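Local atomic coordinates of farnesyltransferase, putative (Trypanosoma cruzi, PDB entry 3WCA), a protein that probably catalyses the reductive, magnesium-dependent condensation of two farnesyl diphosphate molecules to squalene, the first committed step of sterol synthesis. Residues A66-E71 with N141-F146; D72-P77 with P217-W222; V184-D189 with V265-S270. The protein carries 1 engineered substitution. One frame throughout, in Å; residues are numbered along the deposited sequence.

Contact 1. Residues A66-E71 with N141-F146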
ATOM      1  N   ALA A  66       6.073 -12.595  -2.389  1.00 33.95           N
ATOM      2  CA  ALA A  66       5.934 -14.044  -2.352  1.00 35.63           C
ATOM      3  C   ALA A  66       4.840 -14.374  -1.325  1.00 35.40           C
ATOM      4  O   ALA A  66       3.925 -15.145  -1.620  1.00 36.57           O
ATOM      5  CB  ALA A  66       7.261 -14.691  -1.948  1.00 35.28           C
ATOM      6  N   LEU A  67       4.927 -13.782  -0.130  1.00 34.92           N
ATOM      7  CA  LEU A  67       3.916 -14.021   0.907  1.00 36.23           C
ATOM      8  C   LEU A  67       2.529 -13.737   0.360  1.00 38.77           C
ATOM      9  O   LEU A  67       1.594 -14.535   0.529  1.00 37.89           O
ATOM     10  CB  LEU A  67       4.111 -13.102   2.115  1.00 34.08           C
ATOM     11  CG  LEU A  67       5.294 -13.306   3.049  1.00 36.83           C
ATOM     12  CD1 LEU A  67       5.212 -12.288   4.184  1.00 34.15           C
ATOM     13  CD2 LEU A  67       5.272 -14.725   3.579  1.00 35.09           C
ATOM     14  N   ASP A  68       2.399 -12.575  -0.272  1.00 39.07           N
ATOM     15  CA  ASP A  68       1.126 -12.157  -0.825  1.00 40.77           C
ATOM     16  C   ASP A  68       0.582 -13.191  -1.797  1.00 39.58           C
ATOM     17  O   ASP A  68      -0.617 -13.461  -1.823  1.00 38.92           O
ATOM     18  CB  ASP A  68       1.272 -10.815  -1.539  1.00 45.08           C
ATOM     19  CG  ASP A  68      -0.043 -10.302  -2.055  1.00 47.68           C
ATOM     20  OD1 ASP A  68      -0.903  -9.953  -1.220  1.00 51.35           O
ATOM     21  OD2 ASP A  68      -0.226 -10.265  -3.289  1.00 50.00           O
ATOM     22  N   THR A  69       1.472 -13.767  -2.595  1.00 38.44           N
ATOM     23  CA  THR A  69       1.083 -14.765  -3.576  1.00 40.14           C
ATOM     24  C   THR A  69       0.480 -16.007  -2.905  1.00 40.56           C
ATOM     25  O   THR A  69      -0.451 -16.616  -3.435  1.00 36.88           O
ATOM     26  CB  THR A  69       2.293 -15.151  -4.453  1.00 40.16           C
ATOM     27  OG1 THR A  69       2.716 -14.000  -5.191  1.00 41.15           O
ATOM     28  CG2 THR A  69       1.932 -16.251  -5.425  1.00 40.45           C
ATOM     29  N   VAL A  70       1.002 -16.381  -1.740  1.00 41.02           N
ATOM     30  CA  VAL A  70       0.458 -17.535  -1.030  1.00 41.83           C
ATOM     31  C   VAL A  70      -0.900 -17.157  -0.417  1.00 42.74           C
ATOM     32  O   VAL A  70      -1.881 -17.891  -0.542  1.00 43.41           O
ATOM     33  CB  VAL A  70       1.414 -18.015   0.088  1.00 42.07           C
ATOM     34  CG1 VAL A  70       0.757 -19.138   0.892  1.00 39.98           C
ATOM     35  CG2 VAL A  70       2.719 -18.505  -0.520  1.00 41.74           C
ATOM     36  N   GLU A  71      -0.957 -15.998   0.228  1.00 43.27           N
ATOM     37  CA  GLU A  71      -2.186 -15.537   0.852  1.00 46.83           C
ATOM     38  C   GLU A  71      -3.343 -15.379  -0.134  1.00 49.79           C
ATOM     39  O   GLU A  71      -4.494 -15.681   0.201  1.00 51.15           O
ATOM     40  CB  GLU A  71      -1.950 -14.200   1.558  1.00 45.77           C
ATOM     41  CG  GLU A  71      -3.227 -13.532   2.056  1.00 48.80           C
ATOM     42  CD  GLU A  71      -3.032 -12.063   2.386  1.00 48.93           C
ATOM     43  OE1 GLU A  71      -2.363 -11.362   1.598  1.00 49.10           O
ATOM     44  OE2 GLU A  71      -3.562 -11.606   3.420  1.00 49.22           O
ATOM     45  N   ASN A 141       2.389 -13.726   9.846  1.00 34.68           N
ATOM     46  CA  ASN A 141       1.497 -14.114  10.938  1.00 36.18           C
ATOM     47  C   ASN A 141       0.223 -13.271  10.931  1.00 36.83           C
ATOM     48  O   ASN A 141      -0.856 -13.764  11.251  1.00 33.12           O
ATOM     49  CB  ASN A 141       2.245 -14.021  12.269  1.00 33.81           C
ATOM     50  CG  ASN A 141       3.375 -15.048  12.359  1.00 36.01           C
ATOM     51  OD1 ASN A 141       4.401 -14.819  13.002  1.00 36.01           O
ATOM     52  ND2 ASN A 141       3.182 -16.189  11.706  1.00 35.79           N
ATOM     53  N   GLY A 142       0.354 -12.006  10.535  1.00 36.77           N
ATOM     54  CA  GLY A 142      -0.804 -11.138  10.464  1.00 36.93           C
ATOM     55  C   GLY A 142      -1.740 -11.646   9.380  1.00 38.39           C
ATOM     56  O   GLY A 142      -2.956 -11.690   9.552  1.00 38.09           O
ATOM     57  N   MET A 143      -1.173 -12.040   8.247  1.00 39.39           N
ATOM     58  CA  MET A 143      -1.990 -12.554   7.162  1.00 40.31           C
ATOM     59  C   MET A 143      -2.717 -13.808   7.646  1.00 42.85           C
ATOM     60  O   MET A 143      -3.894 -14.006   7.333  1.00 45.33           O
ATOM     61  CB  MET A 143      -1.129 -12.907   5.947  1.00 38.15           C
ATOM     62  CG  MET A 143      -0.480 -11.720   5.231  1.00 39.80           C
ATOM     63  SD  MET A 143       0.597 -12.322   3.903  1.00 37.62           S
ATOM     64  CE  MET A 143       0.622 -10.897   2.770  1.00 41.11           C
ATOM     65  N   CYS A 144      -2.014 -14.655   8.396  1.00 41.72           N
ATOM     66  CA  CYS A 144      -2.612 -15.882   8.911  1.00 43.21           C
ATOM     67  C   CYS A 144      -3.833 -15.558   9.752  1.00 43.38           C
ATOM     68  O   CYS A 144      -4.864 -16.217   9.635  1.00 43.85           O
ATOM     69  CB  CYS A 144      -1.603 -16.683   9.745  1.00 40.15           C
ATOM     70  SG  CYS A 144      -0.387 -17.605   8.766  1.00 38.10           S
ATOM     71  N   ASP A 145      -3.715 -14.533  10.588  1.00 43.82           N
ATOM     72  CA  ASP A 145      -4.821 -14.121  11.441  1.00 44.52           C
ATOM     73  C   ASP A 145      -6.063 -13.786  10.624  1.00 45.51           C
ATOM     74  O   ASP A 145      -7.168 -14.209  10.971  1.00 46.10           O
ATOM     75  CB  ASP A 145      -4.415 -12.912  12.294  1.00 45.57           C
ATOM     76  CG  ASP A 145      -5.538 -12.439  13.220  1.00 49.32           C
ATOM     77  OD1 ASP A 145      -6.351 -13.281  13.663  1.00 51.71           O
ATOM     78  OD2 ASP A 145      -5.601 -11.225  13.521  1.00 49.17           O
ATOM     79  N   PHE A 146      -5.890 -13.037   9.536  1.00 43.66           N
ATOM     80  CA  PHE A 146      -7.027 -12.649   8.703  1.00 43.00           C
ATOM     81  C   PHE A 146      -7.387 -13.639   7.607  1.00 43.12           C
ATOM     82  O   PHE A 146      -8.276 -13.378   6.806  1.00 41.80           O
ATOM     83  CB  PHE A 146      -6.806 -11.259   8.099  1.00 39.27           C
ATOM     84  CG  PHE A 146      -7.014 -10.144   9.079  1.00 38.41           C
ATOM     85  CD1 PHE A 146      -8.299  -9.765   9.454  1.00 36.92           C
ATOM     86  CD2 PHE A 146      -5.925  -9.515   9.680  1.00 37.38           C
ATOM     87  CE1 PHE A 146      -8.502  -8.779  10.417  1.00 36.22           C
ATOM     88  CE2 PHE A 146      -6.115  -8.524  10.644  1.00 38.60           C
ATOM     89  CZ  PHE A 146      -7.412  -8.156  11.013  1.00 38.72           C
TER
HETATM   90  O   HOH W   1      -5.232 -12.737   5.285  1.00 38.54           O
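Met143 reaches from helix 126-147 to Leu67, Asp68 and Glu71 of helix 51-72 in a buried helix-helix contact beside the magnesium site. The two segments run nearly parallel, 14° apart, but their axes stay 10.9 Å from each other, a gap that one long thioether spans. With its CG beside the backbone N (chi1 -68°) and the chain extended beyond it, Met143 brings SD to 4.0 Å from Leu67 CB. Its methyl goes further and ends 3.8 Å from Asp68 CA. Glu71 crosses this chain at about a right angle, and the approach of its OE1 to Met143 CE, 3.2 Å, is the closest between the segments. No direct hydrogen bond joins the two segments. Instead a water donates to Glu71 OE2 and, at 2.8 Å, to Met143 O, while Tyr160 OH also bonds to OE2. One carboxylate oxygen thus has two polar partners, which should restrict its rotation, and the other lies against the methionine methyl, the side chain being about 3 Å from the bound magnesium. Asp68 and Glu71, together with Asp72, form the magnesium site, and the run from Asp68 to Asp72 is the aspartate-rich DxxED motif of the squalene and phytoene synthases.

Contact 2. Residues D72-P77 with P217-W222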
ATOM      1  N   ASP A  72      -3.042 -14.914  -1.345  1.00 50.00           N
ATOM      2  CA  ASP A  72      -4.079 -14.683  -2.348  1.00 51.18           C
ATOM      3  C   ASP A  72      -4.502 -15.850  -3.228  1.00 49.59           C
ATOM      4  O   ASP A  72      -5.521 -15.761  -3.911  1.00 49.23           O
ATOM      5  CB  ASP A  72      -3.691 -13.496  -3.245  1.00 53.04           C
ATOM      6  CG  ASP A  72      -3.682 -12.177  -2.488  1.00 56.37           C
ATOM      7  OD1 ASP A  72      -4.592 -11.966  -1.657  1.00 58.57           O
ATOM      8  OD2 ASP A  72      -2.776 -11.347  -2.725  1.00 57.97           O
ATOM      9  N   ASP A  73      -3.745 -16.940  -3.235  1.00 49.70           N
ATOM     10  CA  ASP A  73      -4.138 -18.069  -4.064  1.00 50.00           C
ATOM     11  C   ASP A  73      -5.322 -18.753  -3.389  1.00 51.87           C
ATOM     12  O   ASP A  73      -5.155 -19.444  -2.389  1.00 52.75           O
ATOM     13  CB  ASP A  73      -2.997 -19.069  -4.226  1.00 46.33           C
ATOM     14  CG  ASP A  73      -3.309 -20.123  -5.271  1.00 45.35           C
ATOM     15  OD1 ASP A  73      -4.503 -20.292  -5.592  1.00 43.41           O
ATOM     16  OD2 ASP A  73      -2.376 -20.785  -5.769  1.00 44.58           O
ATOM     17  N   MET A  74      -6.517 -18.561  -3.939  1.00 53.17           N
ATOM     18  CA  MET A  74      -7.718 -19.150  -3.362  1.00 55.21           C
ATOM     19  C   MET A  74      -7.993 -20.584  -3.804  1.00 56.80           C
ATOM     20  O   MET A  74      -8.949 -21.207  -3.340  1.00 58.52           O
ATOM     21  CB  MET A  74      -8.927 -18.271  -3.679  1.00 55.27           C
ATOM     22  CG  MET A  74      -8.797 -16.839  -3.172  1.00 56.08           C
ATOM     23  SD  MET A  74      -8.616 -16.735  -1.373  1.00 55.85           S
ATOM     24  CE  MET A  74      -6.889 -16.508  -1.233  1.00 58.32           C
ATOM     25  N   SER A  75      -7.166 -21.117  -4.698  1.00 57.35           N
ATOM     26  CA  SER A  75      -7.370 -22.485  -5.153  1.00 57.57           C
ATOM     27  C   SER A  75      -6.646 -23.476  -4.241  1.00 57.39           C
ATOM     28  O   SER A  75      -6.869 -24.685  -4.333  1.00 58.80           O
ATOM     29  CB  SER A  75      -6.895 -22.655  -6.604  1.00 57.17           C
ATOM     30  OG  SER A  75      -5.490 -22.552  -6.708  1.00 59.02           O
ATOM     31  N   ILE A  76      -5.786 -22.968  -3.360  1.00 55.91           N
ATOM     32  CA  ILE A  76      -5.056 -23.834  -2.434  1.00 54.60           C
ATOM     33  C   ILE A  76      -5.627 -23.718  -1.024  1.00 54.28           C
ATOM     34  O   ILE A  76      -6.001 -22.627  -0.579  1.00 52.72           O
ATOM     35  CB  ILE A  76      -3.541 -23.508  -2.398  1.00 55.55           C
ATOM     36  CG1 ILE A  76      -3.321 -22.040  -2.041  1.00 54.85           C
ATOM     37  CG2 ILE A  76      -2.905 -23.834  -3.744  1.00 54.73           C
ATOM     38  CD1 ILE A  76      -1.861 -21.659  -1.935  1.00 55.99           C
ATOM     39  N   PRO A  77      -5.684 -24.851  -0.297  1.00 53.15           N
ATOM     40  CA  PRO A  77      -6.199 -24.988   1.069  1.00 51.36           C
ATOM     41  C   PRO A  77      -5.625 -24.004   2.081  1.00 48.99           C
ATOM     42  O   PRO A  77      -4.433 -23.701   2.056  1.00 48.29           O
ATOM     43  CB  PRO A  77      -5.852 -26.435   1.429  1.00 52.05           C
ATOM     44  CG  PRO A  77      -5.827 -27.126   0.103  1.00 53.68           C
ATOM     45  CD  PRO A  77      -5.095 -26.124  -0.748  1.00 54.22           C
ATOM     46  N   PRO A 217     -13.498 -16.559  -5.199  1.00 60.57           N
ATOM     47  CA  PRO A 217     -14.633 -15.994  -4.461  1.00 60.61           C
ATOM     48  C   PRO A 217     -14.499 -14.472  -4.418  1.00 60.65           C
ATOM     49  O   PRO A 217     -13.469 -13.924  -4.808  1.00 61.29           O
ATOM     50  CB  PRO A 217     -14.482 -16.599  -3.064  1.00 59.98           C
ATOM     51  CG  PRO A 217     -13.686 -17.839  -3.296  1.00 60.52           C
ATOM     52  CD  PRO A 217     -12.675 -17.390  -4.308  1.00 60.85           C
ATOM     53  N   PRO A 218     -15.541 -13.772  -3.950  1.00 60.75           N
ATOM     54  CA  PRO A 218     -15.471 -12.309  -3.880  1.00 59.38           C
ATOM     55  C   PRO A 218     -14.533 -11.850  -2.768  1.00 57.38           C
ATOM     56  O   PRO A 218     -14.592 -12.368  -1.654  1.00 57.04           O
ATOM     57  CB  PRO A 218     -16.918 -11.905  -3.595  1.00 59.86           C
ATOM     58  CG  PRO A 218     -17.719 -13.034  -4.196  1.00 61.12           C
ATOM     59  CD  PRO A 218     -16.927 -14.236  -3.756  1.00 60.66           C
ATOM     60  N   ARG A 219     -13.663 -10.892  -3.074  1.00 55.30           N
ATOM     61  CA  ARG A 219     -12.748 -10.350  -2.071  1.00 53.21           C
ATOM     62  C   ARG A 219     -13.353  -9.076  -1.512  1.00 49.68           C
ATOM     63  O   ARG A 219     -13.747  -8.191  -2.271  1.00 47.64           O
ATOM     64  CB  ARG A 219     -11.387 -10.029  -2.682  1.00 55.32           C
ATOM     65  CG  ARG A 219     -10.451 -11.209  -2.737  1.00 61.36           C
ATOM     66  CD  ARG A 219      -9.912 -11.417  -4.138  1.00 65.54           C
ATOM     67  NE  ARG A 219      -8.850 -12.416  -4.151  1.00 70.33           N
ATOM     68  CZ  ARG A 219      -7.669 -12.248  -3.566  1.00 72.04           C
ATOM     69  NH1 ARG A 219      -7.399 -11.116  -2.925  1.00 72.62           N
ATOM     70  NH2 ARG A 219      -6.760 -13.213  -3.617  1.00 73.60           N
ATOM     71  N   VAL A 220     -13.419  -8.988  -0.187  1.00 47.04           N
ATOM     72  CA  VAL A 220     -13.986  -7.820   0.477  1.00 45.44           C
ATOM     73  C   VAL A 220     -13.077  -7.298   1.576  1.00 43.23           C
ATOM     74  O   VAL A 220     -12.629  -8.058   2.442  1.00 44.48           O
ATOM     75  CB  VAL A 220     -15.365  -8.136   1.091  1.00 45.94           C
ATOM     76  CG1 VAL A 220     -15.814  -6.981   1.975  1.00 47.97           C
ATOM     77  CG2 VAL A 220     -16.379  -8.378  -0.007  1.00 44.68           C
ATOM     78  N   PHE A 221     -12.825  -5.992   1.546  1.00 39.92           N
ATOM     79  CA  PHE A 221     -11.964  -5.354   2.528  1.00 36.78           C
ATOM     80  C   PHE A 221     -12.668  -4.235   3.276  1.00 34.99           C
ATOM     81  O   PHE A 221     -12.350  -3.965   4.427  1.00 35.94           O
ATOM     82  CB  PHE A 221     -10.707  -4.823   1.838  1.00 36.34           C
ATOM     83  CG  PHE A 221      -9.888  -5.896   1.181  1.00 35.68           C
ATOM     84  CD1 PHE A 221      -9.091  -6.745   1.946  1.00 33.84           C
ATOM     85  CD2 PHE A 221      -9.950  -6.090  -0.198  1.00 33.64           C
ATOM     86  CE1 PHE A 221      -8.361  -7.782   1.342  1.00 35.18           C
ATOM     87  CE2 PHE A 221      -9.228  -7.122  -0.811  1.00 37.10           C
ATOM     88  CZ  PHE A 221      -8.431  -7.972  -0.035  1.00 33.94           C
ATOM     89  N   TRP A 222     -13.618  -3.574   2.626  1.00 34.11           N
ATOM     90  CA  TRP A 222     -14.342  -2.500   3.292  1.00 33.76           C
ATOM     91  C   TRP A 222     -14.908  -3.108   4.586  1.00 34.83           C
ATOM     92  O   TRP A 222     -15.518  -4.181   4.564  1.00 33.78           O
ATOM     93  CB  TRP A 222     -15.460  -1.987   2.378  1.00 31.10           C
ATOM     94  CG  TRP A 222     -14.969  -1.220   1.173  1.00 33.16           C
ATOM     95  CD1 TRP A 222     -13.741  -1.324   0.569  1.00 32.91           C
ATOM     96  CD2 TRP A 222     -15.703  -0.247   0.417  1.00 32.66           C
ATOM     97  NE1 TRP A 222     -13.667  -0.475  -0.514  1.00 32.59           N
ATOM     98  CE2 TRP A 222     -14.859   0.197  -0.631  1.00 33.03           C
ATOM     99  CE3 TRP A 222     -16.996   0.295   0.521  1.00 31.46           C
ATOM    100  CZ2 TRP A 222     -15.265   1.160  -1.568  1.00 31.91           C
ATOM    101  CZ3 TRP A 222     -17.400   1.250  -0.411  1.00 31.71           C
ATOM    102  CH2 TRP A 222     -16.533   1.671  -1.444  1.00 32.19           C
TER
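The Arg219 guanidinium turns an edge toward Asp72, whose backbone O lies near its plane, and the methyl CE of Met74 approaches the group obliquely. The Asp72 carboxylate is inclined to the guanidinium by 56°, so the two do not form a flat, two-oxygen pair. A single oxygen, OD1, takes both nitrogens in a forked salt bridge, and NH1 reaches it at 3.2 Å from the edge of the guanidinium. The same NH1 stands well above the carboxylate plane, 63° out of it. The branch from NH2 to OD1 is weak. NH2 also lies 2.8 Å from Asp72 O, but that bond is strongly bent and weak as well. One sound bond, from NH1, and two weak ones from NH2 tie the arginine to both the side chain and the backbone of Asp72. The bend in the arginine chain at chi2 (127°), away from the usual staggered positions, helps carry the guanidinium to this corner.

Beside the charged pair the contact is apolar and exposed: Met74 CB packs 3.9 Å from Pro217 CD, a ring that follows a cis peptide bond. Met74 lies in a turn braced by Asp73, whose OD1 accepts from Ser75 OG and, at 2.9 Å, from Ser75 N; the latter bond defines an Asx turn. Asp73 OD2 in turn bonds to Gly103 N.

The side chain of Asp72 is about 3 Å from the bound magnesium, and its OD2 lies close to OD1 of Asp68. The position of Arg219 is consistent with a second-shell role in which its charge would partly offset this acidic cluster. The arrangement belongs to the rim of a metal-diphosphate site, where the last acid of the first aspartate-rich motif meets a basic residue from a loop remote in sequence.

Contact 3. Residues V184-D189 with V265-S270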
ATOM      1  N   VAL A 184      18.973   8.474  12.409  1.00 50.15           N
ATOM      2  CA  VAL A 184      18.487   7.426  13.310  1.00 49.57           C
ATOM      3  C   VAL A 184      17.211   7.815  14.051  1.00 48.13           C
ATOM      4  O   VAL A 184      16.467   6.959  14.526  1.00 48.66           O
ATOM      5  CB  VAL A 184      19.554   7.056  14.372  1.00 51.36           C
ATOM      6  CG1 VAL A 184      19.109   5.815  15.148  1.00 52.96           C
ATOM      7  CG2 VAL A 184      20.905   6.826  13.709  1.00 51.71           C
ATOM      8  N   ARG A 185      16.957   9.110  14.154  1.00 48.09           N
ATOM      9  CA  ARG A 185      15.768   9.584  14.852  1.00 48.66           C
ATOM     10  C   ARG A 185      14.483   9.153  14.127  1.00 46.80           C
ATOM     11  O   ARG A 185      13.420   9.037  14.737  1.00 45.26           O
ATOM     12  CB  ARG A 185      15.811  11.107  14.952  1.00 51.85           C
ATOM     13  CG  ARG A 185      15.084  11.697  16.157  1.00 59.18           C
ATOM     14  CD  ARG A 185      16.053  12.084  17.288  1.00 63.52           C
ATOM     15  NE  ARG A 185      16.119  11.104  18.377  1.00 67.14           N
ATOM     16  CZ  ARG A 185      16.843   9.988  18.352  1.00 69.62           C
ATOM     17  NH1 ARG A 185      17.579   9.690  17.293  1.00 70.41           N
ATOM     18  NH2 ARG A 185      16.829   9.162  19.392  1.00 71.03           N
ATOM     19  N   LEU A 186      14.595   8.902  12.828  1.00 44.37           N
ATOM     20  CA  LEU A 186      13.446   8.526  12.018  1.00 42.78           C
ATOM     21  C   LEU A 186      12.718   7.310  12.582  1.00 43.11           C
ATOM     22  O   LEU A 186      11.489   7.278  12.614  1.00 43.24           O
ATOM     23  CB  LEU A 186      13.894   8.259  10.576  1.00 38.78           C
ATOM     24  CG  LEU A 186      12.841   8.442   9.476  1.00 37.87           C
ATOM     25  CD1 LEU A 186      12.361   9.894   9.442  1.00 35.45           C
ATOM     26  CD2 LEU A 186      13.443   8.059   8.137  1.00 33.88           C
ATOM     27  N   ALA A 187      13.477   6.324  13.044  1.00 43.25           N
ATOM     28  CA  ALA A 187      12.897   5.102  13.595  1.00 43.48           C
ATOM     29  C   ALA A 187      12.436   5.199  15.048  1.00 43.72           C
ATOM     30  O   ALA A 187      12.035   4.191  15.633  1.00 44.43           O
ATOM     31  CB  ALA A 187      13.891   3.952  13.448  1.00 44.39           C
ATOM     32  N   ASP A 188      12.486   6.391  15.638  1.00 44.00           N
ATOM     33  CA  ASP A 188      12.054   6.543  17.024  1.00 45.04           C
ATOM     34  C   ASP A 188      10.608   6.110  17.198  1.00 45.38           C
ATOM     35  O   ASP A 188      10.318   5.195  17.972  1.00 46.38           O
ATOM     36  CB  ASP A 188      12.213   7.988  17.497  1.00 46.20           C
ATOM     37  CG  ASP A 188      13.654   8.336  17.810  1.00 50.67           C
ATOM     38  OD1 ASP A 188      14.445   7.408  18.093  1.00 49.30           O
ATOM     39  OD2 ASP A 188      13.995   9.536  17.783  1.00 53.11           O
ATOM     40  N   ASP A 189       9.707   6.774  16.480  1.00 43.99           N
ATOM     41  CA  ASP A 189       8.285   6.456  16.525  1.00 42.15           C
ATOM     42  C   ASP A 189       7.827   6.127  15.108  1.00 41.09           C
ATOM     43  O   ASP A 189       7.786   7.007  14.239  1.00 38.17           O
ATOM     44  CB  ASP A 189       7.476   7.640  17.056  1.00 44.44           C
ATOM     45  CG  ASP A 189       6.003   7.307  17.208  1.00 47.03           C
ATOM     46  OD1 ASP A 189       5.542   6.398  16.490  1.00 46.25           O
ATOM     47  OD2 ASP A 189       5.304   7.950  18.028  1.00 49.26           O
ATOM     48  N   VAL A 265       2.131  13.916   5.634  1.00 32.34           N
ATOM     49  CA  VAL A 265       2.832  15.179   5.452  1.00 34.91           C
ATOM     50  C   VAL A 265       4.013  15.272   6.425  1.00 36.63           C
ATOM     51  O   VAL A 265       5.113  15.655   6.038  1.00 37.34           O
ATOM     52  CB  VAL A 265       1.865  16.382   5.634  1.00 36.16           C
ATOM     53  CG1 VAL A 265       2.643  17.691   5.792  1.00 37.53           C
ATOM     54  CG2 VAL A 265       0.956  16.486   4.418  1.00 33.71           C
ATOM     55  N   GLU A 266       3.795  14.888   7.680  1.00 39.31           N
ATOM     56  CA  GLU A 266       4.856  14.931   8.679  1.00 41.11           C
ATOM     57  C   GLU A 266       6.005  13.993   8.328  1.00 39.79           C
ATOM     58  O   GLU A 266       7.172  14.376   8.398  1.00 40.74           O
ATOM     59  CB  GLU A 266       4.309  14.566  10.062  1.00 44.34           C
ATOM     60  CG  GLU A 266       3.348  15.586  10.621  1.00 50.13           C
ATOM     61  CD  GLU A 266       3.915  16.999  10.584  1.00 52.65           C
ATOM     62  OE1 GLU A 266       5.072  17.197  11.024  1.00 53.46           O
ATOM     63  OE2 GLU A 266       3.197  17.910  10.120  1.00 55.14           O
ATOM     64  N   TYR A 267       5.680  12.756   7.971  1.00 36.37           N
ATOM     65  CA  TYR A 267       6.715  11.801   7.605  1.00 33.40           C
ATOM     66  C   TYR A 267       7.517  12.299   6.396  1.00 33.18           C
ATOM     67  O   TYR A 267       8.745  12.286   6.415  1.00 33.57           O
ATOM     68  CB  TYR A 267       6.098  10.432   7.296  1.00 31.96           C
ATOM     69  CG  TYR A 267       7.117   9.350   7.016  1.00 29.23           C
ATOM     70  CD1 TYR A 267       7.648   9.176   5.734  1.00 27.08           C
ATOM     71  CD2 TYR A 267       7.586   8.528   8.042  1.00 27.42           C
ATOM     72  CE1 TYR A 267       8.628   8.204   5.476  1.00 27.29           C
ATOM     73  CE2 TYR A 267       8.565   7.557   7.798  1.00 31.18           C
ATOM     74  CZ  TYR A 267       9.080   7.399   6.514  1.00 28.45           C
ATOM     75  OH  TYR A 267      10.018   6.424   6.269  1.00 30.02           O
ATOM     76  N   LEU A 268       6.839  12.736   5.339  1.00 31.28           N
ATOM     77  CA  LEU A 268       7.570  13.213   4.161  1.00 32.49           C
ATOM     78  C   LEU A 268       8.466  14.415   4.497  1.00 32.46           C
ATOM     79  O   LEU A 268       9.571  14.541   3.978  1.00 29.49           O
ATOM     80  CB  LEU A 268       6.594  13.587   3.033  1.00 28.79           C
ATOM     81  CG  LEU A 268       5.864  12.399   2.387  1.00 28.33           C
ATOM     82  CD1 LEU A 268       4.906  12.911   1.305  1.00 27.52           C
ATOM     83  CD2 LEU A 268       6.889  11.420   1.789  1.00 22.78           C
ATOM     84  N   ALA A 269       7.987  15.285   5.378  1.00 33.19           N
ATOM     85  CA  ALA A 269       8.745  16.463   5.763  1.00 35.72           C
ATOM     86  C   ALA A 269       9.912  16.152   6.693  1.00 36.03           C
ATOM     87  O   ALA A 269      10.753  17.010   6.938  1.00 39.39           O
ATOM     88  CB  ALA A 269       7.823  17.491   6.405  1.00 37.07           C
ATOM     89  N   SER A 270       9.985  14.930   7.202  1.00 36.13           N
ATOM     90  CA  SER A 270      11.081  14.575   8.098  1.00 36.48           C
ATOM     91  C   SER A 270      12.234  13.947   7.335  1.00 36.70           C
ATOM     92  O   SER A 270      13.291  13.699   7.910  1.00 37.88           O
ATOM     93  CB  SER A 270      10.611  13.602   9.186  1.00 36.46           C
ATOM     94  OG  SER A 270      10.412  12.293   8.669  1.00 36.73           O
TER
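Leu186 packs against Ser270 and Tyr267, joining the loop between helices 154-179 and 191-207 to segment 265-270, on helix 261-269, of the all-helical isoprenoid synthase fold. The interaction across the gap is by van der Waals contact, with no hydrogen bond between the segments. Leu186 meets both residues: its CG stands anti to the backbone N (chi1 -154°), somewhat off the ideal stagger, and the two methyls part toward different partners. CD2 comes alongside the phenol end of Tyr267, 4.2 Å from OH. The leucine also touches Thr173, Val177 and Leu271.

The polar bonds run within a segment or to a neighbouring helix. Tyr267 OH bonds to Thr173 OG1 of helix 154-179, which helps fix the phenol next to the leucine. The same tyrosine lines the pocket of the bound thiodiphosphate analogue of farnesyl diphosphate, its side chain about 4 Å from the ligand, so the contact probably helps to back that tyrosine. In the loop, Asp188 N bonds to Arg185 O at 2.9 Å and closes a turn.

The loop that carries Leu186 also holds a charge pair, Asp188 OD2 lying 2.7 Å from Arg185 NE but well out of the guanidinium plane, so that the attraction is electrostatic.

At the exposed margin, Ser270 N and OG both donate to Tyr267 O, the hydroxyl at 2.8 Å. That bond holds the hydroxyl in place, and Leu186 CD1 presses tightly against it, 3.2 Å from OG.

Overall arrangement
The three contacts show how chemistry follows position within one helical fold. Contact 1 is buried between two helices, contact 2 joins two loops at the surface, and contact 3, partly buried, sets a loop against a helix. Contacts 1 and 2 adjoin along the chain where helix 51-72 runs into its following loop, and both contribute to the magnesium site; their centres are 11 Å apart, and Val70 O meets Ile76 CD1 at 4.0 Å. A thioether and a water in the interior give way to a salt bridge outside. Contact 3, about 35 Å from contact 2 between centres and across the chain's centre, relies on methyl packing and adjoins the substrate-analogue pocket, not the metal.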